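Local atomic coordinates of transcriptional repressor, TetR family (PDB entry 3ANP), a protein that represses transcription of genes for fatty acid degradation as a TetR-family regulator, probably binding operator DNA, and binds lauroyl-CoA. Residues F22-Q28 with K53-L57; L58-S62 with E124-L128; V85-F90 with L131-L136. One frame throughout, in Å; residues are numbered along the deposited sequence.

In the fold
The three contacts run along the all-helical chain from its DNA-binding end into the ligand-binding body. Contact 1 (22-28 with 53-57) joins the end of helix 3-25 to the start of helix 54-77. Contact 2, about 15 Å away centre to centre, uses the next turn of that same helix, and the two touch where Arg-23 NH1 comes within 3.4 Å of Tyr-60 OH. Contact 3 (85-90 with 131-136) is centred about 17 Å from contact 2 and about 29 Å from contact 1, on the opposite side of the chain's centre from contact 1. Contact 2 lies at the bound dodecyl-CoA, which is about 4 Å from the Leu-126 side chain.

Contact 1 of 3, residues F22-Q28 with K53-L57; sequences FRNRGFQ and KEAVL
Phe-27 lays its ring between Leu-57 and the aliphatic end of Lys-53, one on each face. On one side Leu-57 CD1 makes a CH-pi contact 3.6 Å from the centroid of the Phe-27 ring; on the other Lys-53 CE sits 4.0 Å from that centroid and NZ 4.5 Å, 12° off the normal, as a cation-pi pair. Glu-54 OE2 meets the ring edge, 3.5 Å from Phe-27 CE2. The t rotamer of Phe-27 (chi1 177°, chi2 71°) brings the ring into this slot although its CA-to-CB bond points sideways; CA of Phe-27 and CA of Lys-53, 8.4 Å apart, are the nearest CA pair of the two segments.

Residues 22-25 end helix 3-25. Gly-26 N still bonds to Phe-22 O at 2.8 Å, but Gly-26 leaves helical angles at phi/psi 104/144, where a CB would jam against the preceding carbonyl, and the chain turns to deliver Phe-27. In 53-57, Val-56 N bonds to Lys-53 O at 3.0 Å, and the chain runs on into helix 54-77. Lys-53 (m, t, p, t) donates from NZ to Phe-27 O at 2.7 Å, and a water accepts from Lys-53 NZ (2.6 Å) and donates to Gln-28 OE1 (2.9 Å), bridging the two side chains; Thr-30 O is a further acceptor for the ammonium. Beside this, Phe-22 (m) packs its CE2 3.7 Å from Val-56 CG1 and its CD2 3.9 Å from Leu-57 CD2.

Such a mixed aromatic and aliphatic cluster, tying the first helix to the helix after the predicted helix-turn-helix, is characteristic of the TetR-family DNA-binding domain.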
loop_
_atom_site.group_PDB
_atom_site.type_symbol
_atom_site.label_atom_id
_atom_site.label_comp_id
_atom_site.label_asym_id
_atom_site.label_seq_id
_atom_site.Cartn_x
_atom_site.Cartn_y
_atom_site.Cartn_z
ATOM N N PHE A 22 1.460 -9.512 24.628
ATOM C CA PHE A 22 0.753 -9.154 23.394
ATOM C C PHE A 22 -0.033 -10.367 22.883
ATOM O O PHE A 22 -1.199 -10.259 22.467
ATOM C CB PHE A 22 1.722 -8.705 22.278
ATOM C CG PHE A 22 2.486 -7.414 22.568
ATOM C CD1 PHE A 22 2.021 -6.487 23.488
ATOM C CD2 PHE A 22 3.650 -7.122 21.852
ATOM C CE1 PHE A 22 2.705 -5.271 23.690
ATOM C CE2 PHE A 22 4.338 -5.924 22.043
ATOM C CZ PHE A 22 3.859 -4.996 22.967
ATOM N N ARG A 23 0.613 -11.524 22.905
ATOM C CA ARG A 23 -0.030 -12.748 22.442
ATOM C C ARG A 23 -1.213 -13.153 23.294
ATOM O O ARG A 23 -2.287 -13.449 22.772
ATOM C CB ARG A 23 0.975 -13.906 22.416
ATOM C CG ARG A 23 1.894 -13.894 21.209
ATOM C CD ARG A 23 2.904 -15.051 21.235
ATOM N NE ARG A 23 3.635 -15.122 19.976
ATOM C CZ ARG A 23 4.943 -14.926 19.852
ATOM N NH1 ARG A 23 5.503 -15.003 18.653
ATOM N NH2 ARG A 23 5.694 -14.664 20.922
ATOM N N ASN A 24 -1.018 -13.166 24.609
ATOM C CA ASN A 24 -2.068 -13.583 25.539
ATOM C C ASN A 24 -3.180 -12.582 25.821
ATOM O O ASN A 24 -4.309 -12.977 26.116
ATOM C CB ASN A 24 -1.452 -13.988 26.885
ATOM C CG ASN A 24 -0.631 -15.263 26.795
ATOM O OD1 ASN A 24 -0.907 -16.116 25.962
ATOM N ND2 ASN A 24 0.368 -15.402 27.665
ATOM N N ARG A 25 -2.875 -11.291 25.735
ATOM C CA ARG A 25 -3.873 -10.280 26.071
ATOM C C ARG A 25 -4.171 -9.242 24.999
ATOM O O ARG A 25 -5.101 -8.452 25.147
ATOM C CB ARG A 25 -3.458 -9.585 27.374
ATOM C CG ARG A 25 -3.343 -10.561 28.558
ATOM C CD ARG A 25 -2.748 -9.935 29.807
ATOM N NE ARG A 25 -3.586 -8.870 30.348
ATOM C CZ ARG A 25 -3.258 -8.116 31.393
ATOM N NH1 ARG A 25 -4.084 -7.165 31.817
ATOM N NH2 ARG A 25 -2.100 -8.310 32.017
ATOM N N GLY A 26 -3.397 -9.246 23.922
ATOM C CA GLY A 26 -3.628 -8.284 22.861
ATOM C C GLY A 26 -2.595 -7.169 22.901
ATOM O O GLY A 26 -2.160 -6.747 23.984
ATOM N N PHE A 27 -2.205 -6.690 21.722
ATOM C CA PHE A 27 -1.208 -5.633 21.614
ATOM C C PHE A 27 -1.680 -4.301 22.186
ATOM O O PHE A 27 -1.026 -3.703 23.054
ATOM C CB PHE A 27 -0.812 -5.415 20.149
ATOM C CG PHE A 27 0.157 -4.291 19.963
ATOM C CD1 PHE A 27 1.481 -4.422 20.387
ATOM C CD2 PHE A 27 -0.272 -3.062 19.458
ATOM C CE1 PHE A 27 2.366 -3.328 20.316
ATOM C CE2 PHE A 27 0.596 -1.974 19.382
ATOM C CZ PHE A 27 1.921 -2.109 19.816
ATOM N N GLN A 28 -2.820 -3.840 21.683
ATOM C CA GLN A 28 -3.401 -2.574 22.106
ATOM C C GLN A 28 -3.749 -2.549 23.585
ATOM O O GLN A 28 -3.589 -1.519 24.239
ATOM C CB GLN A 28 -4.669 -2.272 21.301
ATOM C CG GLN A 28 -4.455 -2.054 19.809
ATOM C CD GLN A 28 -3.567 -0.856 19.509
ATOM O OE1 GLN A 28 -3.587 0.147 20.233
ATOM N NE2 GLN A 28 -2.793 -0.949 18.432
ATOM N N LYS A 53 5.557 1.164 21.969
ATOM C CA LYS A 53 5.184 -0.260 21.906
ATOM C C LYS A 53 5.417 -0.942 20.552
ATOM O O LYS A 53 5.799 -2.123 20.507
ATOM C CB LYS A 53 3.721 -0.448 22.323
ATOM C CG LYS A 53 3.438 -0.301 23.831
ATOM C CD LYS A 53 1.934 -0.174 24.112
ATOM C CE LYS A 53 1.132 -1.321 23.476
ATOM N NZ LYS A 53 -0.351 -1.121 23.643
ATOM N N GLU A 54 5.196 -0.214 19.455
ATOM C CA GLU A 54 5.370 -0.787 18.119
ATOM C C GLU A 54 6.812 -1.166 17.813
ATOM O O GLU A 54 7.076 -2.001 16.937
ATOM C CB GLU A 54 4.873 0.186 17.038
ATOM C CG GLU A 54 3.368 0.355 16.970
ATOM C CD GLU A 54 2.801 1.179 18.110
ATOM O OE1 GLU A 54 3.575 1.846 18.831
ATOM O OE2 GLU A 54 1.569 1.165 18.278
ATOM N N ALA A 55 7.757 -0.538 18.508
ATOM C CA ALA A 55 9.154 -0.852 18.276
ATOM C C ALA A 55 9.387 -2.327 18.639
ATOM O O ALA A 55 10.272 -2.973 18.085
ATOM C CB ALA A 55 10.067 0.077 19.113
ATOM N N VAL A 56 8.599 -2.860 19.569
ATOM C CA VAL A 56 8.743 -4.277 19.926
ATOM C C VAL A 56 8.313 -5.112 18.715
ATOM O O VAL A 56 9.014 -6.045 18.305
ATOM C CB VAL A 56 7.856 -4.678 21.148
ATOM C CG1 VAL A 56 7.927 -6.187 21.364
ATOM C CG2 VAL A 56 8.335 -3.953 22.423
ATOM N N LEU A 57 7.163 -4.776 18.134
ATOM C CA LEU A 57 6.670 -5.518 16.974
ATOM C C LEU A 57 7.644 -5.427 15.794
ATOM O O LEU A 57 7.811 -6.388 15.047
ATOM C CB LEU A 57 5.289 -4.998 16.561
ATOM C CG LEU A 57 4.190 -5.055 17.628
ATOM C CD1 LEU A 57 2.933 -4.365 17.086
ATOM C CD2 LEU A 57 3.888 -6.518 18.016
HETATM O O HOH W 1 -1.194 0.555 21.812
#

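Contact 2 of 3, residues L58-S62 with E124-L128; sequences LDYGS and EALPL
The acyl-CoA pocket of this TetR-family repressor has Leu-126 among its lining residues, and here the end of helix 116-125 meets helix 54-77, the helix leading out of the DNA-binding domain. Residues 58-62 are helical throughout, with Ser-62 N bonded to Leu-58 O at 2.9 Å. Opposite, 124-125 finish their helix, Leu-126 breaks it at phi/psi -131/57, and Pro-127 centres an inverse gamma turn, closed by Leu-128 N to Leu-126 O at 2.8 Å, while also standing at the N-cap of the next helix.

The nearest CA pair is CA of Ser-62 and CA of Ala-125, 5.6 Å apart. With chi1 at -64° (m), Ser-62 OG donates to Ala-125 O at 2.6 Å and lies 3.4 Å from Ala-125 CB. Gly-61 makes room for Leu-126 (m, t): CD2 of the leucine reaches 3.5 Å from Gly-61 C, where a CB on residue 61 would clash with it. Leu-58 (m, t) adds CD2 at 3.9 Å from Leu-126 CD1 and CB at 4.2 Å from Ala-125 CB. Met-107 of helix 101-110 touches both leucines, and dodecyl-CoA touches Leu-126 and Leu-128.

One short serine bond thus satisfies a carbonyl at a helix end, while the apolar packing beside it links a ligand-touching leucine directly to the connecting helix, consistent with a route by which acyl-CoA binding could be felt by the DNA-binding domain.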
loop_
_atom_site.group_PDB
_atom_site.type_symbol
_atom_site.label_atom_id
_atom_site.label_comp_id
_atom_site.label_asym_id
_atom_site.label_seq_id
_atom_site.Cartn_x
_atom_site.Cartn_y
_atom_site.Cartn_z
ATOM N N LEU A 58 8.295 -4.280 15.620
ATOM C CA LEU A 58 9.247 -4.153 14.522
ATOM C C LEU A 58 10.398 -5.122 14.730
ATOM O O LEU A 58 10.890 -5.714 13.780
ATOM C CB LEU A 58 9.786 -2.736 14.420
ATOM C CG LEU A 58 8.736 -1.705 13.991
ATOM C CD1 LEU A 58 9.406 -0.340 13.952
ATOM C CD2 LEU A 58 8.147 -2.064 12.623
ATOM N N ASP A 59 10.838 -5.278 15.975
ATOM C CA ASP A 59 11.918 -6.221 16.264
ATOM C C ASP A 59 11.495 -7.628 15.835
ATOM O O ASP A 59 12.290 -8.374 15.251
ATOM C CB ASP A 59 12.253 -6.211 17.760
ATOM C CG ASP A 59 13.487 -5.367 18.082
ATOM O OD1 ASP A 59 13.915 -4.569 17.214
ATOM O OD2 ASP A 59 14.026 -5.499 19.206
ATOM N N TYR A 60 10.246 -7.989 16.129
ATOM C CA TYR A 60 9.725 -9.312 15.748
ATOM C C TYR A 60 9.688 -9.429 14.233
ATOM O O TYR A 60 10.135 -10.424 13.662
ATOM C CB TYR A 60 8.311 -9.520 16.292
ATOM C CG TYR A 60 7.723 -10.892 16.001
ATOM C CD1 TYR A 60 6.351 -11.053 15.795
ATOM C CD2 TYR A 60 8.530 -12.032 15.966
ATOM C CE1 TYR A 60 5.795 -12.320 15.562
ATOM C CE2 TYR A 60 7.983 -13.299 15.729
ATOM C CZ TYR A 60 6.616 -13.429 15.530
ATOM O OH TYR A 60 6.078 -14.676 15.308
ATOM N N GLY A 61 9.140 -8.408 13.579
ATOM C CA GLY A 61 9.081 -8.424 12.126
ATOM C C GLY A 61 10.455 -8.592 11.499
ATOM O O GLY A 61 10.612 -9.327 10.515
ATOM N N SER A 62 11.459 -7.917 12.051
ATOM C CA SER A 62 12.822 -8.021 11.525
ATOM C C SER A 62 13.331 -9.448 11.678
ATOM O O SER A 62 14.028 -9.966 10.795
ATOM C CB SER A 62 13.771 -7.058 12.262
ATOM O OG SER A 62 13.374 -5.722 12.024
ATOM N N GLU A 124 12.923 0.585 7.449
ATOM C CA GLU A 124 14.269 0.026 7.532
ATOM C C GLU A 124 14.330 -1.285 8.304
ATOM O O GLU A 124 15.209 -2.112 8.059
ATOM C CB GLU A 124 15.232 1.027 8.168
ATOM C CG GLU A 124 15.452 2.277 7.320
ATOM C CD GLU A 124 16.519 3.174 7.898
ATOM O OE1 GLU A 124 17.670 2.708 8.020
ATOM O OE2 GLU A 124 16.216 4.335 8.232
ATOM N N ALA A 125 13.398 -1.478 9.225
ATOM C CA ALA A 125 13.373 -2.712 10.003
ATOM C C ALA A 125 12.743 -3.864 9.219
ATOM O O ALA A 125 12.910 -5.022 9.590
ATOM C CB ALA A 125 12.593 -2.497 11.289
ATOM N N LEU A 126 12.037 -3.548 8.132
ATOM C CA LEU A 126 11.339 -4.575 7.354
ATOM C C LEU A 126 11.626 -4.457 5.847
ATOM O O LEU A 126 10.697 -4.365 5.035
ATOM C CB LEU A 126 9.827 -4.429 7.594
ATOM C CG LEU A 126 9.346 -4.345 9.054
ATOM C CD1 LEU A 126 7.902 -3.816 9.133
ATOM C CD2 LEU A 126 9.435 -5.754 9.676
ATOM N N PRO A 127 12.907 -4.503 5.455
ATOM C CA PRO A 127 13.296 -4.380 4.044
ATOM C C PRO A 127 12.994 -5.582 3.138
ATOM O O PRO A 127 13.897 -6.219 2.599
ATOM C CB PRO A 127 14.787 -4.087 4.142
ATOM C CG PRO A 127 15.190 -4.985 5.287
ATOM C CD PRO A 127 14.095 -4.700 6.306
ATOM N N LEU A 128 11.716 -5.864 2.949
ATOM C CA LEU A 128 11.303 -6.972 2.088
ATOM C C LEU A 128 11.654 -6.677 0.626
ATOM O O LEU A 128 12.022 -7.581 -0.133
ATOM C CB LEU A 128 9.794 -7.190 2.219
ATOM C CG LEU A 128 9.157 -8.244 1.303
ATOM C CD1 LEU A 128 9.854 -9.606 1.517
ATOM C CD2 LEU A 128 7.651 -8.318 1.605
#

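Contact 3 of 3, residues V85-F90 with L131-L136; sequences VLRHLF and LIAEIL
Apolar packing alone joins helix 85-90 to helix 131-136. The axes of these segments run nearly antiparallel, at 158° between their N-to-C directions, and approach to 10.6 Å; the closest CA pair is Leu-86 with Ile-135, 6.9 Å apart. Both segments are helical throughout, held in the first by Leu-89 N to Val-85 O at 2.9 Å and Phe-90 N to Leu-86 O at 3.1 Å, and in the second by Leu-136 N to Ile-132 O at 3.0 Å.

Among the aliphatic contacts, Ile-135 points toward the facing helix and fits among Val-85, Leu-86 and Leu-89. Its CG2 comes 3.4 Å from Leu-86 CG, and its CD1 lies 3.9 Å from both Val-85 CG1 and Leu-89 CD2. The CA-to-CB bond of Leu-86 points sideways, but its m, t rotamer brings the end of the side chain nearer, with CD2 4.2 Å from Ile-132 CG2 and CD1 4.1 Å from Leu-136 CD2. Leu-89, in the t, p rotamer, sets CD2 4.2 Å from Ile-132 CG1, and its CD1 is 4.5 Å from Leu-131 CD2.

The aromatic contribution is Phe-90, which meets Ile-132 with its ring edge, Phe-90 CZ to Ile-132 CD1 at 3.7 Å.

Around this pair, helix 54-77 packs on Val-85, Leu-131 and Ile-135, while helix 151-172 touches Phe-90, Ile-132 and Leu-136; Leu-136 also meets Met-193 of the second subunit. Every touching residue is buried, and the arrangement is that of the antiparallel helix packing in the core of the all-helical, ligand-binding C-terminal domain of TetR-family repressors.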
loop_
_atom_site.group_PDB
_atom_site.type_symbol
_atom_site.label_atom_id
_atom_site.label_comp_id
_atom_site.label_asym_id
_atom_site.label_seq_id
_atom_site.Cartn_x
_atom_site.Cartn_y
_atom_site.Cartn_z
ATOM N N VAL A 85 11.297 -19.591 -6.399
ATOM C CA VAL A 85 11.657 -19.118 -5.066
ATOM C C VAL A 85 10.749 -17.943 -4.721
ATOM O O VAL A 85 10.355 -17.771 -3.571
ATOM C CB VAL A 85 13.126 -18.685 -4.975
ATOM C CG1 VAL A 85 13.408 -18.136 -3.559
ATOM C CG2 VAL A 85 14.026 -19.888 -5.236
ATOM N N LEU A 86 10.430 -17.129 -5.723
ATOM C CA LEU A 86 9.526 -15.994 -5.531
ATOM C C LEU A 86 8.140 -16.481 -5.121
ATOM O O LEU A 86 7.558 -15.968 -4.166
ATOM C CB LEU A 86 9.385 -15.193 -6.814
ATOM C CG LEU A 86 10.461 -14.160 -7.105
ATOM C CD1 LEU A 86 10.207 -13.556 -8.481
ATOM C CD2 LEU A 86 10.439 -13.088 -6.025
ATOM N N ARG A 87 7.603 -17.449 -5.864
ATOM C CA ARG A 87 6.282 -18.000 -5.552
ATOM C C ARG A 87 6.282 -18.579 -4.145
ATOM O O ARG A 87 5.314 -18.425 -3.402
ATOM C CB ARG A 87 5.890 -19.122 -6.526
ATOM C CG ARG A 87 5.600 -18.693 -7.949
ATOM C CD ARG A 87 4.723 -19.737 -8.637
ATOM N NE ARG A 87 4.475 -19.414 -10.037
ATOM C CZ ARG A 87 5.359 -19.593 -11.015
ATOM N NH1 ARG A 87 6.555 -20.099 -10.744
ATOM N NH2 ARG A 87 5.048 -19.265 -12.263
ATOM N N HIS A 88 7.364 -19.267 -3.796
ATOM C CA HIS A 88 7.484 -19.862 -2.470
ATOM C C HIS A 88 7.471 -18.783 -1.387
ATOM O O HIS A 88 6.764 -18.895 -0.378
ATOM C CB HIS A 88 8.788 -20.652 -2.365
ATOM C CG HIS A 88 9.071 -21.167 -0.991
ATOM N ND1 HIS A 88 8.438 -22.275 -0.468
ATOM C CD2 HIS A 88 9.905 -20.717 -0.023
ATOM C CE1 HIS A 88 8.871 -22.485 0.763
ATOM N NE2 HIS A 88 9.760 -21.553 1.057
ATOM N N LEU A 89 8.263 -17.737 -1.595
ATOM C CA LEU A 89 8.343 -16.660 -0.619
ATOM C C LEU A 89 6.976 -16.069 -0.307
ATOM O O LEU A 89 6.631 -15.854 0.856
ATOM C CB LEU A 89 9.279 -15.560 -1.122
ATOM C CG LEU A 89 9.352 -14.273 -0.293
ATOM C CD1 LEU A 89 9.836 -14.560 1.108
ATOM C CD2 LEU A 89 10.297 -13.304 -0.986
ATOM N N PHE A 90 6.182 -15.816 -1.340
ATOM C CA PHE A 90 4.882 -15.217 -1.103
ATOM C C PHE A 90 3.914 -16.195 -0.483
ATOM O O PHE A 90 3.068 -15.811 0.306
ATOM C CB PHE A 90 4.360 -14.592 -2.397
ATOM C CG PHE A 90 5.117 -13.358 -2.770
ATOM C CD1 PHE A 90 4.995 -12.204 -2.003
ATOM C CD2 PHE A 90 6.037 -13.377 -3.806
ATOM C CE1 PHE A 90 5.786 -11.086 -2.261
ATOM C CE2 PHE A 90 6.837 -12.263 -4.074
ATOM C CZ PHE A 90 6.711 -11.120 -3.301
ATOM N N LEU A 131 15.029 -7.959 -0.206
ATOM C CA LEU A 131 15.107 -9.424 -0.267
ATOM C C LEU A 131 14.562 -9.885 -1.642
ATOM O O LEU A 131 15.128 -10.768 -2.309
ATOM C CB LEU A 131 14.276 -10.053 0.873
ATOM C CG LEU A 131 14.145 -11.592 0.833
ATOM C CD1 LEU A 131 15.523 -12.221 0.681
ATOM C CD2 LEU A 131 13.469 -12.108 2.115
ATOM N N ILE A 132 13.457 -9.289 -2.072
ATOM C CA ILE A 132 12.891 -9.656 -3.379
ATOM C C ILE A 132 13.911 -9.342 -4.483
ATOM O O ILE A 132 14.102 -10.133 -5.417
ATOM C CB ILE A 132 11.566 -8.895 -3.639
ATOM C CG1 ILE A 132 10.483 -9.426 -2.692
ATOM C CG2 ILE A 132 11.125 -9.055 -5.105
ATOM C CD1 ILE A 132 9.244 -8.562 -2.635
ATOM N N ALA A 133 14.593 -8.207 -4.360
ATOM C CA ALA A 133 15.592 -7.831 -5.358
ATOM C C ALA A 133 16.678 -8.898 -5.485
ATOM O O ALA A 133 17.220 -9.106 -6.573
ATOM C CB ALA A 133 16.221 -6.477 -5.004
ATOM N N GLU A 134 17.007 -9.575 -4.384
ATOM C CA GLU A 134 18.035 -10.617 -4.444
ATOM C C GLU A 134 17.561 -11.784 -5.314
ATOM O O GLU A 134 18.361 -12.441 -5.971
ATOM C CB GLU A 134 18.379 -11.154 -3.042
ATOM C CG GLU A 134 19.222 -10.220 -2.158
ATOM C CD GLU A 134 19.493 -10.814 -0.774
ATOM O OE1 GLU A 134 19.662 -12.048 -0.668
ATOM O OE2 GLU A 134 19.546 -10.048 0.208
ATOM N N ILE A 135 16.260 -12.053 -5.314
ATOM C CA ILE A 135 15.738 -13.147 -6.126
ATOM C C ILE A 135 15.687 -12.722 -7.599
ATOM O O ILE A 135 15.924 -13.527 -8.503
ATOM C CB ILE A 135 14.334 -13.566 -5.640
ATOM C CG1 ILE A 135 14.421 -14.063 -4.186
ATOM C CG2 ILE A 135 13.776 -14.657 -6.534
ATOM C CD1 ILE A 135 13.090 -14.275 -3.513
ATOM N N LEU A 136 15.388 -11.454 -7.842
ATOM C CA LEU A 136 15.324 -10.946 -9.212
ATOM C C LEU A 136 16.700 -10.904 -9.867
ATOM O O LEU A 136 16.817 -11.076 -11.083
ATOM C CB LEU A 136 14.725 -9.531 -9.239
ATOM C CG LEU A 136 13.330 -9.364 -8.643
ATOM C CD1 LEU A 136 12.942 -7.888 -8.669
ATOM C CD2 LEU A 136 12.344 -10.217 -9.417
#